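Local coordinates for protein homoprotocatechuate 2,3-dioxygenase (Brevibacterium fuscum, PDB 4Z6M) that probably catalyses oxygen-dependent extradiol ring cleavage of homoprotocatechuate, using iron(II) held by a facial triad of two histidines and one carboxylate, at residues G98-R103 and D313-V318; A10-I15 and E171-R176; L39-S44 and G148-L153. The protein carries 1 engineered substitution. All blocks are in the same frame, centred on the assembly; numbering follows the deposited sequence. Where two conformers were deposited one is given.

Interaction 1: G98-R103 and D313-V318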
loop_
_atom_site.group_PDB
_atom_site.type_symbol
_atom_site.label_atom_id
_atom_site.label_comp_id
_atom_site.label_asym_id
_atom_site.label_seq_id
_atom_site.Cartn_x
_atom_site.Cartn_y
_atom_site.Cartn_z
ATOM N N GLY A 98 -16.007 -27.598 37.572
ATOM C CA GLY A 98 -16.038 -27.056 38.927
ATOM C C GLY A 98 -15.808 -25.565 38.994
ATOM O O GLY A 98 -15.350 -25.048 40.032
ATOM N N CYS A 99 -16.125 -24.868 37.899
ATOM C CA CYS A 99 -15.887 -23.444 37.830
ATOM C C CYS A 99 -17.148 -22.708 38.211
ATOM O O CYS A 99 -18.277 -23.172 37.961
ATOM C CB CYS A 99 -15.487 -23.036 36.421
ATOM S SG CYS A 99 -13.878 -23.657 35.908
ATOM N N ARG A 100 -16.957 -21.546 38.800
ATOM C CA ARG A 100 -18.066 -20.643 39.004
ATOM C C ARG A 100 -18.643 -20.140 37.683
ATOM O O ARG A 100 -17.885 -19.755 36.810
ATOM C CB ARG A 100 -17.628 -19.473 39.829
ATOM C CG ARG A 100 -18.778 -18.549 40.124
ATOM C CD ARG A 100 -18.253 -17.410 40.940
ATOM N NE ARG A 100 -19.296 -16.469 41.317
ATOM C CZ ARG A 100 -19.034 -15.310 41.901
ATOM N NH1 ARG A 100 -17.769 -14.963 42.153
ATOM N NH2 ARG A 100 -20.031 -14.503 42.231
ATOM N N THR A 101 -19.979 -20.156 37.598
ATOM C CA THR A 101 -20.696 -19.717 36.431
ATOM C C THR A 101 -21.791 -18.751 36.850
ATOM O O THR A 101 -22.321 -18.821 37.960
ATOM C CB THR A 101 -21.298 -20.898 35.652
ATOM O OG1 THR A 101 -22.295 -21.562 36.433
ATOM C CG2 THR A 101 -20.219 -21.908 35.288
ATOM N N GLU A 102 -22.140 -17.858 35.927
ATOM C CA GLU A 102 -23.273 -16.973 36.107
ATOM C C GLU A 102 -23.959 -16.795 34.755
ATOM O O GLU A 102 -23.306 -16.434 33.777
ATOM C CB GLU A 102 -22.831 -15.608 36.649
ATOM C CG GLU A 102 -24.024 -14.691 36.870
ATOM C CD GLU A 102 -23.698 -13.367 37.535
ATOM O OE1 GLU A 102 -22.514 -13.150 37.909
ATOM O OE2 GLU A 102 -24.649 -12.546 37.666
ATOM N N ARG A 103 -25.264 -17.060 34.734
ATOM C CA ARG A 103 -26.047 -17.042 33.495
ATOM C C ARG A 103 -27.078 -15.910 33.575
ATOM O O ARG A 103 -27.847 -15.839 34.549
ATOM C CB ARG A 103 -26.766 -18.387 33.355
ATOM C CG ARG A 103 -27.681 -18.522 32.155
ATOM C CD ARG A 103 -26.891 -18.958 30.960
ATOM N NE ARG A 103 -27.693 -19.311 29.791
ATOM C CZ ARG A 103 -27.997 -20.540 29.372
ATOM N NH1 ARG A 103 -27.632 -21.624 30.041
ATOM N NH2 ARG A 103 -28.684 -20.687 28.249
ATOM N N ASP A 313 -12.740 -11.146 38.801
ATOM C CA ASP A 313 -13.645 -12.253 39.004
ATOM C C ASP A 313 -15.102 -11.792 38.811
ATOM O O ASP A 313 -15.359 -10.628 38.453
ATOM C CB ASP A 313 -13.366 -12.885 40.396
ATOM C CG ASP A 313 -13.776 -12.004 41.571
ATOM O OD1 ASP A 313 -14.606 -11.075 41.426
ATOM O OD2 ASP A 313 -13.220 -12.237 42.681
ATOM N N LEU A 314 -16.061 -12.693 39.011
ATOM C CA LEU A 314 -17.448 -12.395 38.694
ATOM C C LEU A 314 -18.122 -11.466 39.709
ATOM O O LEU A 314 -19.249 -11.007 39.480
ATOM C CB LEU A 314 -18.241 -13.691 38.541
ATOM C CG LEU A 314 -17.863 -14.547 37.335
ATOM C CD1 LEU A 314 -18.787 -15.749 37.238
ATOM C CD2 LEU A 314 -17.872 -13.763 36.029
ATOM N N ASP A 315 -17.447 -11.216 40.831
ATOM C CA ASP A 315 -17.883 -10.216 41.821
ATOM C C ASP A 315 -17.245 -8.836 41.619
ATOM O O ASP A 315 -17.508 -7.900 42.379
ATOM C CB ASP A 315 -17.514 -10.679 43.229
ATOM C CG ASP A 315 -18.157 -11.973 43.597
ATOM O OD1 ASP A 315 -19.369 -12.121 43.377
ATOM O OD2 ASP A 315 -17.433 -12.854 44.102
ATOM N N GLY A 316 -16.395 -8.712 40.611
ATOM C CA GLY A 316 -15.793 -7.438 40.263
ATOM C C GLY A 316 -14.514 -7.131 40.995
ATOM O O GLY A 316 -14.027 -6.011 40.949
ATOM N N ASN A 317 -13.954 -8.140 41.648
ATOM C CA ASN A 317 -12.698 -7.981 42.365
ATOM C C ASN A 317 -11.528 -8.541 41.572
ATOM O O ASN A 317 -11.668 -9.490 40.799
ATOM C CB ASN A 317 -12.785 -8.677 43.718
ATOM C CG ASN A 317 -13.934 -8.144 44.570
ATOM O OD1 ASN A 317 -14.090 -6.944 44.715
ATOM N ND2 ASN A 317 -14.776 -9.031 45.058
ATOM N N VAL A 318 -10.374 -7.916 41.736
ATOM C CA VAL A 318 -9.173 -8.350 41.010
ATOM C C VAL A 318 -8.776 -9.762 41.421
ATOM O O VAL A 318 -8.709 -10.104 42.613
ATOM C CB VAL A 318 -8.034 -7.332 41.217
ATOM C CG1 VAL A 318 -6.714 -7.807 40.624
ATOM C CG2 VAL A 318 -8.417 -5.995 40.616
HETATM O O HOH W 1 -20.416 -10.980 36.872
#

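Interaction 2: A10-I15 and E171-R176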
loop_
_atom_site.group_PDB
_atom_site.type_symbol
_atom_site.label_atom_id
_atom_site.label_comp_id
_atom_site.label_asym_id
_atom_site.label_seq_id
_atom_site.Cartn_x
_atom_site.Cartn_y
_atom_site.Cartn_z
ATOM N N ALA A 10 -19.094 -33.850 29.392
ATOM C CA ALA A 10 -20.014 -32.947 28.695
ATOM C C ALA A 10 -19.351 -32.359 27.440
ATOM O O ALA A 10 -18.180 -32.009 27.488
ATOM C CB ALA A 10 -20.414 -31.831 29.638
ATOM N N PRO A 11 -20.099 -32.243 26.324
ATOM C CA PRO A 11 -19.466 -31.712 25.103
ATOM C C PRO A 11 -19.116 -30.226 25.206
ATOM O O PRO A 11 -19.837 -29.455 25.831
ATOM C CB PRO A 11 -20.544 -31.907 24.040
ATOM C CG PRO A 11 -21.821 -31.830 24.803
ATOM C CD PRO A 11 -21.512 -32.587 26.077
ATOM N N ALA A 12 -18.027 -29.822 24.568
ATOM C CA ALA A 12 -17.658 -28.408 24.541
ATOM C C ALA A 12 -18.695 -27.621 23.728
ATOM O O ALA A 12 -19.240 -28.136 22.739
ATOM C CB ALA A 12 -16.269 -28.214 23.949
ATOM N N PRO A 13 -18.932 -26.365 24.113
ATOM C CA PRO A 13 -19.708 -25.483 23.251
ATOM C C PRO A 13 -18.944 -25.249 21.956
ATOM O O PRO A 13 -17.721 -25.217 21.969
ATOM C CB PRO A 13 -19.774 -24.176 24.055
ATOM C CG PRO A 13 -18.523 -24.196 24.864
ATOM C CD PRO A 13 -18.399 -25.640 25.279
ATOM N N ASP A 14 -19.670 -25.106 20.853
ATOM C CA ASP A 14 -19.104 -24.796 19.547
ATOM C C ASP A 14 -18.832 -23.313 19.516
ATOM O O ASP A 14 -19.747 -22.503 19.295
ATOM C CB ASP A 14 -20.067 -25.224 18.431
ATOM C CG ASP A 14 -19.513 -24.975 17.043
ATOM O OD1 ASP A 14 -18.463 -24.299 16.952
ATOM O OD2 ASP A 14 -20.137 -25.419 16.042
ATOM N N ILE A 15 -17.567 -22.957 19.691
ATOM C CA ILE A 15 -17.144 -21.564 19.709
ATOM C C ILE A 15 -16.845 -21.114 18.274
ATOM O O ILE A 15 -16.067 -21.757 17.555
ATOM C CB ILE A 15 -15.913 -21.377 20.602
ATOM C CG1 ILE A 15 -16.247 -21.722 22.067
ATOM C CG2 ILE A 15 -15.342 -19.970 20.465
ATOM C CD1 ILE A 15 -15.017 -22.095 22.884
ATOM N N GLU A 171 -7.437 -26.775 24.284
ATOM C CA GLU A 171 -7.651 -27.788 23.258
ATOM C C GLU A 171 -8.903 -28.616 23.505
ATOM O O GLU A 171 -9.668 -28.896 22.575
ATOM C CB GLU A 171 -6.421 -28.695 23.138
ATOM C CG GLU A 171 -5.226 -28.009 22.504
ATOM C CD GLU A 171 -3.997 -28.895 22.508
ATOM O OE1 GLU A 171 -3.776 -29.637 23.497
ATOM O OE2 GLU A 171 -3.277 -28.867 21.515
ATOM N N ASP A 172 -9.124 -28.987 24.761
ATOM C CA ASP A 172 -10.330 -29.743 25.109
ATOM C C ASP A 172 -11.567 -28.912 24.793
ATOM O O ASP A 172 -12.596 -29.426 24.377
ATOM C CB ASP A 172 -10.313 -30.108 26.601
ATOM C CG ASP A 172 -9.344 -31.250 26.931
ATOM O OD1 ASP A 172 -8.912 -31.983 26.030
ATOM O OD2 ASP A 172 -9.033 -31.417 28.126
ATOM N N LEU A 173 -11.441 -27.607 24.983
ATOM C CA LEU A 173 -12.525 -26.671 24.690
ATOM C C LEU A 173 -12.764 -26.447 23.198
ATOM O O LEU A 173 -13.763 -25.827 22.810
ATOM C CB LEU A 173 -12.217 -25.359 25.402
ATOM C CG LEU A 173 -13.221 -24.221 25.439
ATOM C CD1 LEU A 173 -14.533 -24.685 26.062
ATOM C CD2 LEU A 173 -12.596 -23.065 26.190
ATOM N N GLY A 174 -11.843 -26.945 22.371
ATOM C CA GLY A 174 -11.985 -26.973 20.920
ATOM C C GLY A 174 -11.031 -26.052 20.177
ATOM O O GLY A 174 -11.011 -26.047 18.941
ATOM N N PHE A 175 -10.223 -25.274 20.889
ATOM C CA PHE A 175 -9.220 -24.431 20.200
ATOM C C PHE A 175 -8.116 -25.325 19.645
ATOM O O PHE A 175 -7.760 -26.323 20.269
ATOM C CB PHE A 175 -8.615 -23.396 21.141
ATOM C CG PHE A 175 -9.579 -22.311 21.563
ATOM C CD1 PHE A 175 -10.467 -22.512 22.594
ATOM C CD2 PHE A 175 -9.539 -21.050 20.969
ATOM C CE1 PHE A 175 -11.345 -21.504 22.980
ATOM C CE2 PHE A 175 -10.397 -20.044 21.379
ATOM C CZ PHE A 175 -11.301 -20.275 22.386
ATOM N N ARG A 176 -7.604 -24.979 18.471
ATOM C CA ARG A 176 -6.551 -25.753 17.821
ATOM C C ARG A 176 -5.267 -24.927 17.810
ATOM O O ARG A 176 -5.257 -23.773 17.360
ATOM C CB ARG A 176 -6.982 -26.087 16.381
ATOM C CG ARG A 176 -8.362 -26.770 16.263
ATOM C CD ARG A 176 -9.438 -25.877 15.602
ATOM N NE ARG A 176 -10.665 -26.603 15.217
ATOM C CZ ARG A 176 -11.768 -26.048 14.689
ATOM N NH1 ARG A 176 -11.855 -24.730 14.471
ATOM N NH2 ARG A 176 -12.810 -26.819 14.376
HETATM O O HOH W 2 -15.395 -25.226 20.681
#

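Interaction 3: L39-S44 and G148-L153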
loop_
_atom_site.group_PDB
_atom_site.type_symbol
_atom_site.label_atom_id
_atom_site.label_comp_id
_atom_site.label_asym_id
_atom_site.label_seq_id
_atom_site.Cartn_x
_atom_site.Cartn_y
_atom_site.Cartn_z
ATOM N N LEU A 39 -8.021 6.257 17.667
ATOM C CA LEU A 39 -8.074 4.992 16.923
ATOM C C LEU A 39 -9.236 4.863 15.946
ATOM O O LEU A 39 -9.221 3.978 15.105
ATOM C CB LEU A 39 -8.036 3.796 17.864
ATOM C CG LEU A 39 -6.731 3.645 18.659
ATOM C CD1 LEU A 39 -6.869 2.360 19.466
ATOM C CD2 LEU A 39 -5.503 3.598 17.756
ATOM N N GLY A 40 -10.268 5.690 16.081
ATOM C CA GLY A 40 -11.334 5.706 15.089
ATOM C C GLY A 40 -12.366 4.591 15.201
ATOM O O GLY A 40 -13.138 4.364 14.258
ATOM N N LEU A 41 -12.436 3.894 16.333
ATOM C CA LEU A 41 -13.485 2.893 16.490
ATOM C C LEU A 41 -14.862 3.574 16.489
ATOM O O LEU A 41 -14.975 4.767 16.776
ATOM C CB LEU A 41 -13.287 2.089 17.775
ATOM C CG LEU A 41 -12.167 1.034 17.683
ATOM C CD1 LEU A 41 -11.778 0.569 19.075
ATOM C CD2 LEU A 41 -12.541 -0.164 16.816
ATOM N N HIS A 42 -15.881 2.806 16.122
ATOM C CA HIS A 42 -17.220 3.335 15.889
ATOM C C HIS A 42 -18.118 3.111 17.088
ATOM O O HIS A 42 -18.178 2.003 17.609
ATOM C CB HIS A 42 -17.797 2.658 14.639
ATOM C CG HIS A 42 -16.954 2.928 13.451
ATOM N ND1 HIS A 42 -17.046 4.113 12.757
ATOM C CD2 HIS A 42 -15.880 2.269 12.943
ATOM C CE1 HIS A 42 -16.119 4.135 11.813
ATOM N NE2 HIS A 42 -15.396 3.032 11.913
ATOM N N VAL A 43 -18.833 4.152 17.506
ATOM C CA VAL A 43 -19.687 4.078 18.696
ATOM C C VAL A 43 -21.025 3.441 18.337
ATOM O O VAL A 43 -21.780 3.952 17.505
ATOM C CB VAL A 43 -19.896 5.463 19.338
ATOM C CG1 VAL A 43 -20.775 5.344 20.574
ATOM C CG2 VAL A 43 -18.564 6.093 19.715
ATOM N N SER A 44 -21.325 2.332 19.000
ATOM C CA SER A 44 -22.629 1.687 18.896
ATOM C C SER A 44 -23.607 2.250 19.899
ATOM O O SER A 44 -24.800 2.247 19.656
ATOM C CB SER A 44 -22.500 0.172 19.115
ATOM O OG SER A 44 -21.630 -0.386 18.136
ATOM N N GLY A 148 -6.152 4.994 9.416
ATOM C CA GLY A 148 -5.740 3.941 10.339
ATOM C C GLY A 148 -6.821 2.901 10.653
ATOM O O GLY A 148 -6.748 2.259 11.705
ATOM N N GLU A 149 -7.828 2.742 9.792
ATOM C CA GLU A 149 -9.065 2.027 10.178
ATOM C C GLU A 149 -8.862 0.624 10.730
ATOM O O GLU A 149 -8.222 -0.229 10.102
ATOM C CB GLU A 149 -10.033 1.954 9.004
ATOM C CG GLU A 149 -11.425 1.473 9.372
ATOM C CD GLU A 149 -12.244 2.503 10.129
ATOM O OE1 GLU A 149 -12.028 3.712 9.942
ATOM O OE2 GLU A 149 -13.117 2.078 10.891
ATOM N N LEU A 150 -9.440 0.397 11.903
ATOM C CA LEU A 150 -9.522 -0.924 12.490
ATOM C C LEU A 150 -10.746 -1.643 11.979
ATOM O O LEU A 150 -11.873 -1.208 12.172
ATOM C CB LEU A 150 -9.558 -0.803 14.008
ATOM C CG LEU A 150 -8.415 0.022 14.618
ATOM C CD1 LEU A 150 -8.483 -0.057 16.139
ATOM C CD2 LEU A 150 -7.054 -0.450 14.144
ATOM N N VAL A 151 -10.529 -2.757 11.304
ATOM C CA VAL A 151 -11.590 -3.393 10.513
ATOM C C VAL A 151 -12.255 -4.601 11.168
ATOM O O VAL A 151 -13.419 -4.865 10.889
ATOM C CB VAL A 151 -11.098 -3.729 9.085
ATOM C CG1 VAL A 151 -10.582 -2.474 8.401
ATOM C CG2 VAL A 151 -10.035 -4.805 9.072
ATOM N N ARG A 152 -11.531 -5.306 12.048
ATOM C CA ARG A 152 -12.063 -6.487 12.735
ATOM C C ARG A 152 -11.444 -6.570 14.116
ATOM O O ARG A 152 -10.328 -6.078 14.323
ATOM C CB ARG A 152 -11.722 -7.782 12.001
ATOM C CG ARG A 152 -12.447 -7.998 10.686
ATOM C CD ARG A 152 -12.128 -9.371 10.121
ATOM N NE ARG A 152 -10.722 -9.454 9.734
ATOM C CZ ARG A 152 -10.225 -8.956 8.608
ATOM N NH1 ARG A 152 -11.022 -8.355 7.731
ATOM N NH2 ARG A 152 -8.927 -9.073 8.339
ATOM N N LEU A 153 -12.143 -7.214 15.045
ATOM C CA LEU A 153 -11.487 -7.777 16.213
ATOM C C LEU A 153 -10.798 -9.064 15.791
ATOM O O LEU A 153 -11.447 -9.934 15.194
ATOM C CB LEU A 153 -12.521 -8.096 17.287
ATOM C CG LEU A 153 -11.933 -8.734 18.547
ATOM C CD1 LEU A 153 -11.050 -7.757 19.284
ATOM C CD2 LEU A 153 -13.043 -9.256 19.428
HETATM O O HOH W 3 -10.647 2.645 13.207
HETATM O O HOH W 4 -6.664 3.435 14.180
HETATM O O HOH W 5 -12.900 5.503 11.811
#

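Interaction 1: G98-R103 and D313-V318
Arg100 stretches its side chain from the edge of a beta sheet over Leu314 to reach Asp315, on a type I beta turn that runs from Asp313 to Gly316. It lies at strand 101-104, an outer strand of the eight-stranded sheet formed by the first glyoxalase-type region. Asp313 opens the turn as an Asx turn, its OD1 accepting from Asp315 N at 2.9 Å. Leu314 supplies the apolar part of the contact. It and Arg100 run past one another in opposing senses: Leu314 CB sits over the centre of one guanidinium face, 3.8 Å from Arg100 CZ, and Leu314 CD1 touches Arg100 CG and CD and, at 4.1 Å, Glu102 CB. The carbonyl of Leu314 is tied to the strand through water 1, which donates to Leu314 O at 2.9 Å and to Glu102 OE1 at 3.2 Å; the other oxygen of that glutamate pairs with Arg104.

Asp315 receives the extended arginine in an end-on, two-nitrogen salt bridge. The bond from Arg100 NH2 to Asp315 OD1 is short (2.7 Å) and nearly straight at 175°, whereas that from Arg100 NH1 to Asp315 OD2 measures 2.9 Å and bends to 155°. The carboxylate is turned 48° against the guanidinium, and both oxygens are met from above its plane. Arg100 NH1 also bridges to Glu119 of the adjoining strand 115-119, whose OE2 accepts from Leu314 N as well, so that one carboxylate oxygen holds both segments. Beyond Gly316, with its positive phi, Asn317 N donates to Asp313 OD1 at 3.0 Å, from the carboxylate face opposite to that used by Asp315 N.

Interaction 2: A10-I15 and E171-R176
Ile15 and Phe175 meet at about a right angle, the methyl end of the isoleucine lying obliquely against the ring with Ile15 CD1 3.7 Å from Phe175 CE1. The isoleucine side chain also lies at about a right angle to Leu173, with Ile15 CD1 3.8 Å from Leu173 CG, so one methyl touches both side chains. In Leu173, chi1 (-173°) sets CG anti to the backbone N, and the end of the side chain then comes near Pro13 and Ile15; its CD1 packs on the proline ring at 4.1 Å from Pro13 CD. Ala12 approaches the backbone instead, its CB directed at the last carbonyls of the helix end, 3.6 Å from Leu173 O.

The helix end here is a Schellman motif closing helix 163-172: Gly174, at positive phi, sends its N-H back to Glu171 O at 2.9 Å. Leu173 O accepts from water 2, which also donates to Pro13 O, both at 2.7 Å, bridging the two backbones beside the apolar contacts.

Arg195 adds a polar tie, bonding both Ile15 O and Gly174 O. Helix 84-96 touches both segments, with Ala90 on Pro13 and Tyr93 and Tyr94 on Leu173; segment 10-15 goes on into strand 15-25, while the other chain segment continues into strand 176-182.

Interaction 3: L39-S44 and G148-L153
A histidine-carboxylate hydrogen bond joins His42 to Glu149 at the passage between the two glyoxalase-type halves of the chain. The two side chains meet at their tips, and His42 NE2 donates to Glu149 OE2 at 2.7 Å with an N-H...O angle of 158°. The oxygen is met on its syn side and lies close to the imidazole plane, while ring and carboxylate are turned only 28° apart. A bend at chi2 of Glu149 (73°) turns CD toward the histidine, and Ser146 N holds the other oxygen, OE1, so that His42 and Ser146 together hold the carboxylate. Over one face of the imidazole, offset toward the rim, Gly40 O stands 3.5 Å above the plane.

Segment 39-44 is the helix-to-strand connection of a beta-alpha-beta unit (strand 15-25, helix 28-38, strand 42-46), the start of the beta-alpha-beta-beta-beta module of the glyoxalase superfamily. It passes Gly40 at positive phi and enters strand 42-46, an outer strand of its sheet. Segment 148-153 instead leads into strand 152-160 of the second sheet.

Waters fill in where the two backbones stay apart. Leu39 O accepts from two of them: water 3, at 2.7 Å, which in turn accepts from Leu150 N at 2.9 Å, and water 4, which also donates to Gly148 O at 2.7 Å. Apart from these waters, Leu150 points toward the first segment. Its CD1 lies 4.1 Å from Leu41 CD2 and 4.2 Å from Leu39 CB, and Phe217 of strand 211-218 touches Leu150.

All three contacts connect distant parts of the chain, without touching one another. Interactions 1 and 3 involve the two outer strands of the first sheet, 101-104 and 42-46, and their centres are about 29 Å apart. Interaction 2 begins where strand 15-25 of that sheet starts and meets the second half, as interaction 3 does; their nearest atoms are about 11 Å apart, and strand 152-160 followed by helix 163-172 connects them. That strand carries His155, which binds the iron(II) with His214 and Glu267. Phe175 of interaction 2 and Leu150 of interaction 3 each have side chains about 13 Å from the metal, beyond its first shell.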